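Local atomic coordinates of serpin-12 (Manduca sexta, PDB entry 6CJ7), a protein that controls the prophenoloxidase activation system in larval hemolymph, probably by inhibiting serine proteases as other serpins do. Residues 94-99 with 144-149. Residues are numbered along the deposited sequence; the frame is centred on the assembly and turned at random.
Sequences KTANNV and SKTNDK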
loop_
_atom_site.group_PDB
_atom_site.type_symbol
_atom_site.label_atom_id
_atom_site.label_comp_id
_atom_site.label_asym_id
_atom_site.label_seq_id
_atom_site.Cartn_x
_atom_site.Cartn_y
_atom_site.Cartn_z
ATOM N N LYS A 94 4.888 -9.385 -3.300
ATOM C CA LYS A 94 5.929 -9.662 -2.321
ATOM C C LYS A 94 5.765 -8.699 -1.159
ATOM O O LYS A 94 5.723 -7.482 -1.359
ATOM C CB LYS A 94 7.330 -9.524 -2.923
ATOM C CG LYS A 94 7.671 -10.519 -4.010
ATOM C CD LYS A 94 7.808 -11.915 -3.440
ATOM C CE LYS A 94 8.310 -12.895 -4.483
ATOM N NZ LYS A 94 8.540 -14.242 -3.883
ATOM N N THR A 95 5.657 -9.241 0.051
ATOM C CA THR A 95 5.526 -8.406 1.234
ATOM C C THR A 95 6.712 -8.655 2.152
ATOM O O THR A 95 7.259 -9.762 2.206
ATOM C CB THR A 95 4.220 -8.666 1.986
ATOM O OG1 THR A 95 4.142 -10.050 2.346
ATOM C CG2 THR A 95 3.022 -8.295 1.124
ATOM N N ALA A 96 7.127 -7.604 2.850
ATOM C CA ALA A 96 8.162 -7.720 3.873
ATOM C C ALA A 96 7.696 -6.955 5.104
ATOM O O ALA A 96 7.685 -5.718 5.106
ATOM C CB ALA A 96 9.507 -7.191 3.376
ATOM N N ASN A 97 7.311 -7.692 6.145
ATOM C CA ASN A 97 6.849 -7.116 7.403
ATOM C C ASN A 97 7.779 -7.579 8.516
ATOM O O ASN A 97 8.085 -8.769 8.611
ATOM C CB ASN A 97 5.402 -7.544 7.713
ATOM C CG ASN A 97 4.460 -7.326 6.534
ATOM O OD1 ASN A 97 4.262 -6.193 6.097
ATOM N ND2 ASN A 97 3.866 -8.414 6.032
ATOM N N ASN A 98 8.241 -6.646 9.351
ATOM C CA ASN A 98 9.085 -7.073 10.465
ATOM C C ASN A 98 9.096 -6.000 11.542
ATOM O O ASN A 98 8.849 -4.818 11.287
ATOM C CB ASN A 98 10.524 -7.365 10.001
ATOM C CG ASN A 98 11.171 -8.537 10.735
ATOM O OD1 ASN A 98 10.982 -8.730 11.942
ATOM N ND2 ASN A 98 11.967 -9.319 10.009
ATOM N N VAL A 99 9.406 -6.432 12.759
ATOM C CA VAL A 99 9.618 -5.543 13.899
ATOM C C VAL A 99 11.031 -5.817 14.393
ATOM O O VAL A 99 11.318 -6.914 14.889
ATOM C CB VAL A 99 8.594 -5.778 15.020
ATOM C CG1 VAL A 99 8.814 -4.782 16.167
ATOM C CG2 VAL A 99 7.172 -5.691 14.502
ATOM N N SER A 144 15.774 -9.030 0.082
ATOM C CA SER A 144 15.637 -10.468 -0.126
ATOM C C SER A 144 14.181 -10.914 -0.176
ATOM O O SER A 144 13.888 -11.975 -0.736
ATOM C CB SER A 144 16.376 -11.237 0.974
ATOM O OG SER A 144 15.692 -11.158 2.212
ATOM N N LYS A 145 13.268 -10.128 0.387
ATOM C CA LYS A 145 11.855 -10.470 0.441
ATOM C C LYS A 145 11.035 -9.819 -0.661
ATOM O O LYS A 145 9.842 -10.116 -0.767
ATOM C CB LYS A 145 11.261 -10.056 1.794
ATOM C CG LYS A 145 11.787 -10.836 2.997
ATOM C CD LYS A 145 10.996 -12.112 3.203
ATOM C CE LYS A 145 9.564 -11.796 3.592
ATOM N NZ LYS A 145 8.691 -12.996 3.534
ATOM N N THR A 146 11.631 -8.924 -1.457
ATOM C CA THR A 146 10.895 -8.106 -2.416
ATOM C C THR A 146 11.507 -8.181 -3.812
ATOM O O THR A 146 11.424 -7.218 -4.584
ATOM C CB THR A 146 10.835 -6.647 -1.958
ATOM O OG1 THR A 146 12.173 -6.136 -1.824
ATOM C CG2 THR A 146 10.079 -6.516 -0.632
ATOM N N ASN A 147 12.133 -9.308 -4.150
ATOM C CA ASN A 147 12.768 -9.487 -5.459
ATOM C C ASN A 147 13.766 -8.362 -5.749
ATOM O O ASN A 147 13.902 -7.894 -6.881
ATOM C CB ASN A 147 11.716 -9.585 -6.572
ATOM C CG ASN A 147 11.022 -10.942 -6.616
ATOM O OD1 ASN A 147 10.255 -11.227 -7.550
ATOM N ND2 ASN A 147 11.284 -11.784 -5.621
ATOM N N ASP A 148 14.449 -7.899 -4.699
ATOM C CA ASP A 148 15.441 -6.824 -4.774
ATOM C C ASP A 148 14.850 -5.495 -5.238
ATOM O O ASP A 148 15.593 -4.595 -5.635
ATOM C CB ASP A 148 16.622 -7.211 -5.673
ATOM C CG ASP A 148 17.466 -8.316 -5.071
ATOM O OD1 ASP A 148 17.748 -9.300 -5.784
ATOM O OD2 ASP A 148 17.844 -8.209 -3.886
ATOM N N LYS A 149 13.525 -5.335 -5.169
ATOM C CA LYS A 149 12.897 -4.100 -5.620
ATOM C C LYS A 149 12.938 -2.995 -4.572
ATOM O O LYS A 149 12.891 -1.812 -4.922
ATOM C CB LYS A 149 11.451 -4.370 -6.023
ATOM C CG LYS A 149 11.337 -5.199 -7.291
ATOM C CD LYS A 149 12.097 -4.550 -8.434
ATOM C CE LYS A 149 11.997 -5.382 -9.694
ATOM N NZ LYS A 149 12.205 -6.824 -9.396
HETATM O O HOH W 1 6.365 -12.049 3.617
#
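Ala96 and Lys145 meet CB to CB at 3.7 Å, where helix 131-145 comes down on strand 92-102. The same Ala96 CB touches Thr146 CG2 at 4.1 Å, and Trp141 of the helix adds to the apolar cover. A side chain no larger than a methyl is consistent with so close an approach of the two backbones.

Next to this patch, aliphatic chains run past polar groups without hydrogen bonding. Lys94 CB lies 3.4 Å from Lys145 O, and a bend at chi2 (-69°) keeps Lys94 CD at 3.8 Å from the same oxygen. The lysine chain crosses that of Asn147 at about a right angle, with Lys94 CE 3.4 Å from Asn147 ND2. An alanine in place of Lys94 would keep the CB contact but would probably leave the amide of Asn147 without its aliphatic neighbour and thin the cover over the carbonyl of Lys145.

Across the two segments the polar link runs through water. Lys145 folds back through bends at chi2 and chi3, the latter (-66°) bringing CE to 3.4 Å from Thr95 O. One water donates to Thr95 O at 2.8 Å and accepts from Lys145 NZ at 2.5 Å, a doubtfully short length.

Residues 144-149 are also held by bonds that do not cross the contact. Thr146 OG1 bonds to Ile142 O in the helix and to the backbone N of Ile150, tying the helix to the chain beyond. A type I' turn runs from Thr146 to Lys149, closed by Lys149 N to Thr146 O, with Asn147 and Asp148 both at positive phi.

Strand 92-102 pairs antiparallel with strand 165-174 in beta-sheet A, and helix 131-145 corresponds to helix F lying over the face of that sheet, a feature of the serpin fold.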